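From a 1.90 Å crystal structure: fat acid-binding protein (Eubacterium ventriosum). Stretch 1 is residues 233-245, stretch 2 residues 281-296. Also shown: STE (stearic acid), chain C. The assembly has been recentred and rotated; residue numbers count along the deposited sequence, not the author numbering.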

ATOM      1  N   LYS A 233     -12.687  -7.935 -16.358  1.00 26.90           N
ATOM      2  CA  LYS A 233     -11.251  -7.748 -16.312  1.00 36.28           C
ATOM      3  C   LYS A 233     -10.775  -6.520 -17.103  1.00 32.06           C
ATOM      4  O   LYS A 233      -9.814  -5.854 -16.703  1.00 29.37           O
ATOM      5  CB  LYS A 233     -10.589  -9.015 -16.828  1.00 33.27           C
ATOM      6  CG  LYS A 233      -9.097  -8.968 -16.893  1.00 40.61           C
ATOM      7  CD  LYS A 233      -8.560 -10.333 -17.317  1.00 51.19           C
ATOM      8  CE  LYS A 233      -9.018 -10.702 -18.720  1.00 54.96           C
ATOM      9  NZ  LYS A 233      -8.302  -9.928 -19.769  1.00 62.67           N
ATOM     10  N   ASP A 234     -11.458  -6.220 -18.208  1.00 29.35           N
ATOM     11  CA  ASP A 234     -11.055  -5.116 -19.079  1.00 28.44           C
ATOM     12  C   ASP A 234     -11.172  -3.779 -18.362  1.00 28.52           C
ATOM     13  O   ASP A 234     -10.568  -2.791 -18.779  1.00 24.50           O
ATOM     14  CB  ASP A 234     -11.937  -5.058 -20.326  1.00 32.55           C
ATOM     15  CG  ASP A 234     -11.747  -6.251 -21.245  1.00 49.69           C
ATOM     16  OD1 ASP A 234     -10.641  -6.836 -21.255  1.00 51.62           O
ATOM     17  OD2 ASP A 234     -12.713  -6.587 -21.968  1.00 54.57           O
ATOM     18  N   ASN A 235     -11.967  -3.740 -17.299  1.00 27.83           N
ATOM     19  CA  ASN A 235     -12.221  -2.484 -16.614  1.00 29.78           C
ATOM     20  C   ASN A 235     -11.286  -2.212 -15.440  1.00 26.10           C
ATOM     21  O   ASN A 235     -11.496  -1.250 -14.716  1.00 26.94           O
ATOM     22  CB  ASN A 235     -13.686  -2.379 -16.193  1.00 33.32           C
ATOM     23  CG  ASN A 235     -14.632  -2.250 -17.396  1.00 35.03           C
ATOM     24  OD1 ASN A 235     -14.221  -1.863 -18.503  1.00 35.74           O
ATOM     25  ND2 ASN A 235     -15.896  -2.567 -17.183  1.00 47.00           N
ATOM     26  N   PHE A 236     -10.263  -3.047 -15.280  1.00 20.57           N
ATOM     27  CA  PHE A 236      -9.311  -2.918 -14.153  1.00 23.22           C
ATOM     28  C   PHE A 236      -7.876  -2.616 -14.577  1.00 22.99           C
ATOM     29  O   PHE A 236      -7.440  -3.013 -15.659  1.00 25.74           O
ATOM     30  CB  PHE A 236      -9.301  -4.201 -13.308  1.00 21.61           C
ATOM     31  CG  PHE A 236     -10.515  -4.363 -12.453  1.00 22.32           C
ATOM     32  CD1 PHE A 236     -10.474  -4.059 -11.106  1.00 19.72           C
ATOM     33  CD2 PHE A 236     -11.714  -4.812 -13.010  1.00 22.55           C
ATOM     34  CE1 PHE A 236     -11.614  -4.191 -10.310  1.00 23.17           C
ATOM     35  CE2 PHE A 236     -12.850  -4.962 -12.218  1.00 26.00           C
ATOM     36  CZ  PHE A 236     -12.806  -4.641 -10.881  1.00 21.33           C
ATOM     37  N   ILE A 237      -7.164  -1.899 -13.711  1.00 23.30           N
ATOM     38  CA  ILE A 237      -5.713  -1.749 -13.772  1.00 24.18           C
ATOM     39  C   ILE A 237      -5.090  -2.832 -12.896  1.00 26.50           C
ATOM     40  O   ILE A 237      -5.591  -3.111 -11.820  1.00 24.39           O
ATOM     41  CB  ILE A 237      -5.297  -0.380 -13.182  1.00 24.94           C
ATOM     42  CG1 ILE A 237      -5.859   0.755 -14.040  1.00 30.50           C
ATOM     43  CG2 ILE A 237      -3.772  -0.280 -13.048  1.00 29.42           C
ATOM     44  CD1 ILE A 237      -5.377   0.718 -15.492  1.00 39.55           C
ATOM     45  N   VAL A 238      -4.001  -3.447 -13.340  1.00 21.58           N
ATOM     46  CA  VAL A 238      -3.377  -4.509 -12.557  1.00 22.76           C
ATOM     47  C   VAL A 238      -1.875  -4.233 -12.380  1.00 29.63           C
ATOM     48  O   VAL A 238      -1.183  -3.905 -13.349  1.00 25.08           O
ATOM     49  CB  VAL A 238      -3.591  -5.880 -13.221  1.00 29.02           C
ATOM     50  CG1 VAL A 238      -3.027  -6.985 -12.365  1.00 24.05           C
ATOM     51  CG2 VAL A 238      -5.074  -6.116 -13.488  1.00 30.30           C
ATOM     52  N   SER A 239      -1.387  -4.312 -11.142  1.00 22.93           N
ATOM     53  CA  SER A 239       0.050  -4.148 -10.868  1.00 22.95           C
ATOM     54  C   SER A 239       0.527  -5.193  -9.875  1.00 26.99           C
ATOM     55  O   SER A 239      -0.282  -5.779  -9.147  1.00 26.89           O
ATOM     56  CB  SER A 239       0.377  -2.753 -10.330  1.00 23.07           C
ATOM     57  OG  SER A 239       0.119  -1.752 -11.302  1.00 24.69           O
ATOM     58  N   VAL A 240       1.842  -5.411  -9.836  1.00 28.73           N
ATOM     59  CA  VAL A 240       2.436  -6.438  -8.981  1.00 24.18           C
ATOM     60  C   VAL A 240       3.306  -5.820  -7.877  1.00 26.45           C
ATOM     61  O   VAL A 240       3.929  -4.769  -8.080  1.00 23.56           O
ATOM     62  CB  VAL A 240       3.284  -7.450  -9.818  1.00 25.93           C
ATOM     63  CG1 VAL A 240       4.253  -8.214  -8.941  1.00 23.06           C
ATOM     64  CG2 VAL A 240       2.370  -8.419 -10.599  1.00 25.26           C
ATOM     65  N   GLY A 241       3.336  -6.472  -6.713  1.00 21.99           N
ATOM     66  CA  GLY A 241       4.273  -6.127  -5.643  1.00 25.39           C
ATOM     67  C   GLY A 241       5.155  -7.317  -5.282  1.00 25.11           C
ATOM     68  O   GLY A 241       4.689  -8.463  -5.236  1.00 26.46           O
ATOM     69  N   TYR A 242       6.431  -7.055  -5.022  1.00 25.12           N
ATOM     70  CA  TYR A 242       7.372  -8.117  -4.683  1.00 23.24           C
ATOM     71  C   TYR A 242       8.218  -7.733  -3.475  1.00 24.23           C
ATOM     72  O   TYR A 242       8.369  -6.552  -3.158  1.00 26.98           O
ATOM     73  CB  TYR A 242       8.283  -8.442  -5.870  1.00 24.74           C
ATOM     74  CG  TYR A 242       9.027  -7.243  -6.407  1.00 34.63           C
ATOM     75  CD1 TYR A 242      10.235  -6.839  -5.846  1.00 33.43           C
ATOM     76  CD2 TYR A 242       8.514  -6.504  -7.465  1.00 29.13           C
ATOM     77  CE1 TYR A 242      10.915  -5.740  -6.330  1.00 35.94           C
ATOM     78  CE2 TYR A 242       9.185  -5.399  -7.955  1.00 34.50           C
ATOM     79  CZ  TYR A 242      10.383  -5.021  -7.384  1.00 38.08           C
ATOM     80  OH  TYR A 242      11.054  -3.923  -7.871  1.00 44.17           O
ATOM     81  N   GLY A 243       8.766  -8.744  -2.812  1.00 25.77           N
ATOM     82  CA  GLY A 243       9.513  -8.542  -1.587  1.00 24.73           C
ATOM     83  C   GLY A 243      11.006  -8.603  -1.831  1.00 31.65           C
ATOM     84  O   GLY A 243      11.540  -7.876  -2.672  1.00 32.58           O
ATOM     85  N   TYR A 244      11.674  -9.487  -1.102  1.00 27.53           N
ATOM     86  CA  TYR A 244      13.131  -9.529  -1.093  1.00 34.14           C
ATOM     87  C   TYR A 244      13.714  -9.941  -2.441  1.00 38.89           C
ATOM     88  O   TYR A 244      14.708  -9.378  -2.906  1.00 36.15           O
ATOM     89  CB  TYR A 244      13.600 -10.487  -0.000  1.00 36.79           C
ATOM     90  CG  TYR A 244      15.103 -10.625   0.099  1.00 37.91           C
ATOM     91  CD1 TYR A 244      15.886  -9.565   0.534  1.00 42.31           C
ATOM     92  CD2 TYR A 244      15.728 -11.822  -0.219  1.00 41.36           C
ATOM     93  CE1 TYR A 244      17.257  -9.683   0.643  1.00 48.69           C
ATOM     94  CE2 TYR A 244      17.104 -11.955  -0.114  1.00 48.79           C
ATOM     95  CZ  TYR A 244      17.860 -10.880   0.319  1.00 52.99           C
ATOM     96  OH  TYR A 244      19.226 -10.998   0.424  1.00 56.54           O
ATOM     97  N   ASP A 245      13.085 -10.927  -3.068  1.00 39.95           N
ATOM     98  CA  ASP A 245      13.608 -11.506  -4.301  1.00 43.99           C
ATOM     99  C   ASP A 245      13.016 -10.827  -5.533  1.00 39.84           C
ATOM    100  O   ASP A 245      11.917 -11.168  -5.966  1.00 38.84           O
ATOM    101  CB  ASP A 245      13.315 -13.004  -4.331  1.00 41.02           C
ATOM    102  CG  ASP A 245      13.929 -13.701  -5.535  1.00 42.60           C
ATOM    103  OD1 ASP A 245      14.313 -13.021  -6.508  1.00 43.17           O
ATOM    104  OD2 ASP A 245      14.018 -14.944  -5.501  1.00 39.85           O
ATOM    105  N   GLY A 281       6.903 -10.030   6.821  1.00 23.21           N
ATOM    106  CA  GLY A 281       8.153 -10.730   6.641  1.00 23.57           C
ATOM    107  C   GLY A 281       8.738 -10.331   5.303  1.00 25.10           C
ATOM    108  O   GLY A 281       8.096  -9.621   4.534  1.00 26.18           O
ATOM    109  N   PRO A 282       9.955 -10.801   5.001  1.00 28.85           N
ATOM    110  CA  PRO A 282      10.635 -10.356   3.784  1.00 25.37           C
ATOM    111  C   PRO A 282      10.165 -11.062   2.509  1.00 27.72           C
ATOM    112  O   PRO A 282      10.703 -10.748   1.447  1.00 30.29           O
ATOM    113  CB  PRO A 282      12.113 -10.729   4.039  1.00 26.26           C
ATOM    114  CG  PRO A 282      12.122 -11.613   5.265  1.00 32.05           C
ATOM    115  CD  PRO A 282      10.709 -11.856   5.701  1.00 32.25           C
ATOM    116  N   TYR A 283       9.192 -11.971   2.582  1.00 27.18           N
ATOM    117  CA  TYR A 283       8.802 -12.706   1.366  1.00 23.89           C
ATOM    118  C   TYR A 283       7.359 -12.534   0.865  1.00 30.46           C
ATOM    119  O   TYR A 283       6.761 -13.498   0.394  1.00 31.38           O
ATOM    120  CB  TYR A 283       9.118 -14.193   1.530  1.00 28.33           C
ATOM    121  CG  TYR A 283      10.536 -14.411   1.999  1.00 39.33           C
ATOM    122  CD1 TYR A 283      11.610 -14.051   1.197  1.00 37.13           C
ATOM    123  CD2 TYR A 283      10.800 -14.946   3.252  1.00 38.47           C
ATOM    124  CE1 TYR A 283      12.913 -14.229   1.629  1.00 48.20           C
ATOM    125  CE2 TYR A 283      12.098 -15.133   3.691  1.00 44.05           C
ATOM    126  CZ  TYR A 283      13.148 -14.775   2.875  1.00 45.75           C
ATOM    127  OH  TYR A 283      14.439 -14.960   3.310  1.00 50.43           O
ATOM    128  N   PRO A 284       6.809 -11.309   0.919  1.00 31.10           N
ATOM    129  CA  PRO A 284       5.462 -11.156   0.355  1.00 24.91           C
ATOM    130  C   PRO A 284       5.517 -11.093  -1.168  1.00 26.62           C
ATOM    131  O   PRO A 284       6.509 -10.616  -1.715  1.00 27.70           O
ATOM    132  CB  PRO A 284       5.010  -9.795   0.887  1.00 23.84           C
ATOM    133  CG  PRO A 284       6.301  -9.035   1.187  1.00 25.22           C
ATOM    134  CD  PRO A 284       7.452 -10.012   1.186  1.00 29.71           C
ATOM    135  N   ILE A 285       4.472 -11.562  -1.844  1.00 23.79           N
ATOM    136  CA  ILE A 285       4.406 -11.423  -3.294  1.00 21.79           C
ATOM    137  C   ILE A 285       2.949 -11.503  -3.722  1.00 22.58           C
ATOM    138  O   ILE A 285       2.173 -12.271  -3.167  1.00 23.37           O
ATOM    139  CB  ILE A 285       5.246 -12.494  -4.013  1.00 31.39           C
ATOM    140  CG1 ILE A 285       5.248 -12.246  -5.526  1.00 37.04           C
ATOM    141  CG2 ILE A 285       4.761 -13.902  -3.664  1.00 31.57           C
ATOM    142  CD1 ILE A 285       6.407 -12.913  -6.255  1.00 40.66           C
ATOM    143  N   GLY A 286       2.557 -10.672  -4.673  1.00 21.69           N
ATOM    144  CA  GLY A 286       1.151 -10.626  -5.025  1.00 25.86           C
ATOM    145  C   GLY A 286       0.848  -9.568  -6.045  1.00 26.51           C
ATOM    146  O   GLY A 286       1.751  -9.015  -6.673  1.00 26.35           O
ATOM    147  N   LEU A 287      -0.439  -9.302  -6.225  1.00 25.02           N
ATOM    148  CA  LEU A 287      -0.875  -8.325  -7.203  1.00 23.40           C
ATOM    149  C   LEU A 287      -2.023  -7.524  -6.627  1.00 21.15           C
ATOM    150  O   LEU A 287      -2.738  -7.992  -5.739  1.00 22.26           O
ATOM    151  CB  LEU A 287      -1.295  -9.006  -8.521  1.00 23.77           C
ATOM    152  CG  LEU A 287      -2.552  -9.875  -8.493  1.00 33.01           C
ATOM    153  CD1 LEU A 287      -3.233  -9.874  -9.850  1.00 34.49           C
ATOM    154  CD2 LEU A 287      -2.203 -11.298  -8.079  1.00 35.79           C
ATOM    155  N   GLY A 288      -2.159  -6.292  -7.110  1.00 20.90           N
ATOM    156  CA  GLY A 288      -3.258  -5.422  -6.747  1.00 21.21           C
ATOM    157  C   GLY A 288      -4.033  -5.028  -7.989  1.00 25.52           C
ATOM    158  O   GLY A 288      -3.484  -4.976  -9.101  1.00 20.40           O
ATOM    159  N   VAL A 289      -5.321  -4.772  -7.816  1.00 19.62           N
ATOM    160  CA  VAL A 289      -6.143  -4.345  -8.940  1.00 21.21           C
ATOM    161  C   VAL A 289      -7.037  -3.221  -8.468  1.00 20.74           C
ATOM    162  O   VAL A 289      -7.328  -3.103  -7.275  1.00 19.83           O
ATOM    163  CB  VAL A 289      -7.019  -5.500  -9.506  1.00 20.97           C
ATOM    164  CG1 VAL A 289      -6.162  -6.727  -9.749  1.00 19.80           C
ATOM    165  CG2 VAL A 289      -8.185  -5.815  -8.547  1.00 20.25           C
ATOM    166  N   ILE A 290      -7.469  -2.391  -9.402  1.00 21.60           N
ATOM    167  CA  ILE A 290      -8.432  -1.347  -9.086  1.00 18.34           C
ATOM    168  C   ILE A 290      -9.187  -0.999 -10.349  1.00 17.16           C
ATOM    169  O   ILE A 290      -8.663  -1.178 -11.453  1.00 19.32           O
ATOM    170  CB  ILE A 290      -7.735  -0.074  -8.513  1.00 19.68           C
ATOM    171  CG1 ILE A 290      -8.738   0.822  -7.774  1.00 25.07           C
ATOM    172  CG2 ILE A 290      -7.048   0.696  -9.632  1.00 17.82           C
ATOM    173  CD1 ILE A 290      -8.071   1.954  -6.906  1.00 25.45           C
ATOM    174  N   ARG A 291     -10.413  -0.500 -10.198  1.00 20.48           N
ATOM    175  CA  ARG A 291     -11.223  -0.135 -11.359  1.00 29.41           C
ATOM    176  C   ARG A 291     -10.622   1.092 -12.027  1.00 30.62           C
ATOM    177  O   ARG A 291     -10.100   1.971 -11.350  1.00 23.59           O
ATOM    178  CB  ARG A 291     -12.668   0.193 -10.958  1.00 26.93           C
ATOM    179  CG  ARG A 291     -13.592  -0.998 -10.826  1.00 38.17           C
ATOM    180  CD  ARG A 291     -13.903  -1.590 -12.181  1.00 38.15           C
ATOM    181  NE  ARG A 291     -14.726  -0.699 -12.988  1.00 52.68           N
ATOM    182  CZ  ARG A 291     -16.054  -0.760 -13.051  1.00 52.26           C
ATOM    183  NH1 ARG A 291     -16.722  -1.660 -12.337  1.00 48.37           N
ATOM    184  NH2 ARG A 291     -16.712   0.090 -13.820  1.00 49.74           N
ATOM    185  N   LYS A 292     -10.697   1.152 -13.355  1.00 21.82           N
ATOM    186  CA  LYS A 292     -10.342   2.387 -14.059  1.00 23.08           C
ATOM    187  C   LYS A 292     -11.452   3.402 -13.842  1.00 29.19           C
ATOM    188  O   LYS A 292     -12.616   3.120 -14.132  1.00 33.20           O
ATOM    189  CB  LYS A 292     -10.171   2.145 -15.561  1.00 24.79           C
ATOM    190  CG  LYS A 292      -9.223   1.033 -15.930  1.00 25.65           C
ATOM    191  CD  LYS A 292      -9.577   0.560 -17.352  1.00 35.62           C
ATOM    192  CE  LYS A 292      -8.496  -0.304 -17.959  1.00 36.45           C
ATOM    193  NZ  LYS A 292      -8.819  -0.603 -19.386  1.00 38.32           N
ATOM    194  N   TYR A 293     -11.108   4.585 -13.336  1.00 21.34           N
ATOM    195  CA  TYR A 293     -12.142   5.582 -13.041  1.00 26.63           C
ATOM    196  C   TYR A 293     -13.074   5.858 -14.234  1.00 32.47           C
ATOM    197  O   TYR A 293     -14.252   6.131 -14.037  1.00 30.84           O
ATOM    198  CB  TYR A 293     -11.542   6.895 -12.522  1.00 28.84           C
ATOM    199  CG  TYR A 293     -11.112   7.843 -13.616  1.00 29.24           C
ATOM    200  CD1 TYR A 293     -12.008   8.761 -14.157  1.00 31.38           C
ATOM    201  CD2 TYR A 293      -9.812   7.820 -14.111  1.00 30.86           C
ATOM    202  CE1 TYR A 293     -11.621   9.628 -15.170  1.00 33.57           C
ATOM    203  CE2 TYR A 293      -9.418   8.686 -15.116  1.00 28.52           C
ATOM    204  CZ  TYR A 293     -10.327   9.583 -15.643  1.00 33.16           C
ATOM    205  OH  TYR A 293      -9.932  10.447 -16.639  1.00 37.82           O
ATOM    206  N   GLU A 294     -12.536   5.786 -15.451  1.00 26.84           N
ATOM    207  CA  GLU A 294     -13.300   6.082 -16.678  1.00 38.66           C
ATOM    208  C   GLU A 294     -14.527   5.201 -16.830  1.00 36.11           C
ATOM    209  O   GLU A 294     -15.479   5.556 -17.533  1.00 40.46           O
ATOM    210  CB  GLU A 294     -12.444   5.869 -17.935  1.00 38.97           C
ATOM    211  CG  GLU A 294     -11.245   6.770 -18.048  1.00 50.81           C
ATOM    212  CD  GLU A 294      -9.986   6.115 -17.524  1.00 52.26           C
ATOM    213  OE1 GLU A 294     -10.090   5.311 -16.573  1.00 35.78           O
ATOM    214  OE2 GLU A 294      -8.897   6.404 -18.066  1.00 64.13           O
ATOM    215  N   THR A 295     -14.485   4.038 -16.195  1.00 29.20           N
ATOM    216  CA  THR A 295     -15.510   3.024 -16.386  1.00 31.09           C
ATOM    217  C   THR A 295     -16.612   3.115 -15.332  1.00 34.34           C
ATOM    218  O   THR A 295     -17.619   2.406 -15.404  1.00 36.96           O
ATOM    219  CB  THR A 295     -14.880   1.608 -16.394  1.00 38.12           C
ATOM    220  OG1 THR A 295     -14.329   1.317 -15.106  1.00 35.78           O
ATOM    221  CG2 THR A 295     -13.766   1.537 -17.422  1.00 35.40           C
ATOM    222  N   LEU A 296     -16.434   4.004 -14.361  1.00 33.17           N
ATOM    223  CA  LEU A 296     -17.359   4.066 -13.235  1.00 41.66           C
ATOM    224  C   LEU A 296     -18.634   4.829 -13.563  1.00 57.88           C
ATOM    225  O   LEU A 296     -18.628   5.732 -14.400  1.00 61.39           O
ATOM    226  CB  LEU A 296     -16.678   4.672 -12.003  1.00 34.95           C
ATOM    227  CG  LEU A 296     -15.659   3.726 -11.377  1.00 37.96           C
ATOM    228  CD1 LEU A 296     -14.911   4.427 -10.251  1.00 45.29           C
ATOM    229  CD2 LEU A 296     -16.350   2.471 -10.875  1.00 40.32           C
TER
HETATM  230  C1  STE C 301       2.182   1.735  12.047  1.00 31.98           C
HETATM  231  O1  STE C 301       1.342   2.538  12.318  1.00 27.25           O
HETATM  232  O2  STE C 301       2.925   1.353  12.904  1.00 30.53           O
HETATM  233  C2  STE C 301       2.154   1.035  10.670  1.00 23.87           C
HETATM  234  C3  STE C 301       1.481  -0.357  10.779  1.00 20.47           C
HETATM  235  C4  STE C 301       1.560  -1.093   9.419  1.00 21.29           C
HETATM  236  C5  STE C 301       0.687  -2.369   9.422  1.00 22.03           C
HETATM  237  C6  STE C 301       0.832  -3.109   8.073  1.00 20.91           C
HETATM  238  C7  STE C 301       0.049  -4.447   8.082  1.00 20.93           C
HETATM  239  C8  STE C 301       0.106  -5.055   6.657  1.00 22.96           C
HETATM  240  C9  STE C 301      -0.636  -6.410   6.597  1.00 23.43           C
HETATM  241  C10 STE C 301      -0.466  -7.010   5.174  1.00 26.88           C
HETATM  242  C11 STE C 301      -1.407  -6.272   4.220  1.00 23.16           C
HETATM  243  C12 STE C 301      -0.754  -5.745   2.920  1.00 23.79           C
HETATM  244  C13 STE C 301       0.516  -6.490   2.481  1.00 26.16           C
HETATM  245  C14 STE C 301       0.364  -6.763   0.960  1.00 23.51           C
HETATM  246  C15 STE C 301       1.720  -7.142   0.321  1.00 20.19           C
HETATM  247  C16 STE C 301       1.452  -7.758  -1.075  1.00 24.74           C
HETATM  248  C17 STE C 301       1.376  -6.636  -2.133  1.00 22.18           C
HETATM  249  C18 STE C 301       1.283  -7.229  -3.558  1.00 23.96           C

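Two antiparallel strands, 236–242 and 285–291, form the centre of this contact, their axes only 4.5 Å apart at closest approach; the two stretches together bury 964 Å² of surface. Before the first strand begins, Asp234 contributes through its backbone rather than its acid: Lys292, its side chain nearly fully extended beyond CB, donates a hydrogen bond from NZ to Asp234 O (2.9 Å). A long, flexible amine suits a place where a carbonyl lies beyond the reach of the strand ladder.

Asn235 starts the backbone ladder, its O accepting a nearly linear hydrogen bond from Lys292 N (2.9 Å). Its side chain lies over Arg291, with Asn235 CB 3.8 Å from Arg291 NE, over one face of the guanidinium. That group is held in place from within its own stretch, since Arg291 NE and NH2 each donate to Thr295 OG1 at 3.0 Å, and Thr295 OG1 in turn donates to Lys292 O (2.7 Å). Asn235 OD1 also packs against Thr295 CG2 at 3.6 Å.

Phe236 sits opposite Arg291 in a non-hydrogen-bonded pair. Its CB points away overall, yet the flat ring remains useful: Arg291 CD lies 3.7 Å from the centroid of the Phe236 ring, over its face, in a CH-pi contact. The methylene part of the arginine thus serves as an apolar partner, while Phe236 CD1 meets Val289 CG2 at 3.9 Å.

Ile237 pairs with Ile290 through two hydrogen bonds, Ile237 N to Ile290 O (2.8 Å) and Ile290 N to Ile237 O (3.1 Å). Both side chains lie on the same face of the sheet, with Ile237 CB 4.1 Å from Ile290 CG2; beta-branched residues favour extended backbones and fill this buried space well. Val238 turns to the other face, where its CG2 touches Val289 CG1 at 3.9 Å and its CG1 touches Leu287 CD1 at 3.8 Å.

Ser239 returns to the face of Ile237 and pairs with Gly288: Ser239 N donates to Gly288 O (3.0 Å) and Gly288 N to Ser239 O (2.8 Å). Although buried, the serine hydroxyl is satisfied elsewhere in the structure. Val240, back among the valines and Leu287, has its CG2 4.3 Å from Leu287 CB.

Gly241 and Gly286 form the next hydrogen-bonded pair, Gly241 N to Gly286 O at 3.0 Å and Gly286 N to Gly241 O at 3.1 Å. The stearic acid explains the value of two glycines here: its terminal C18 lies 3.8 Å from Gly241 CA and 3.4 Å from Gly286 C. A CB on Gly241 would clash with C18, and one on Gly286 would be crowded by it.

Beyond Tyr242, whose ring leads away, the stretches stay close. A CB on Gly243 would clash with Pro284 CD and Pro282 O. Tyr244 N then donates to Pro282 O (3.0 Å), and Tyr244 CB packs 4.1 Å from Tyr283 CE1, closing the contact.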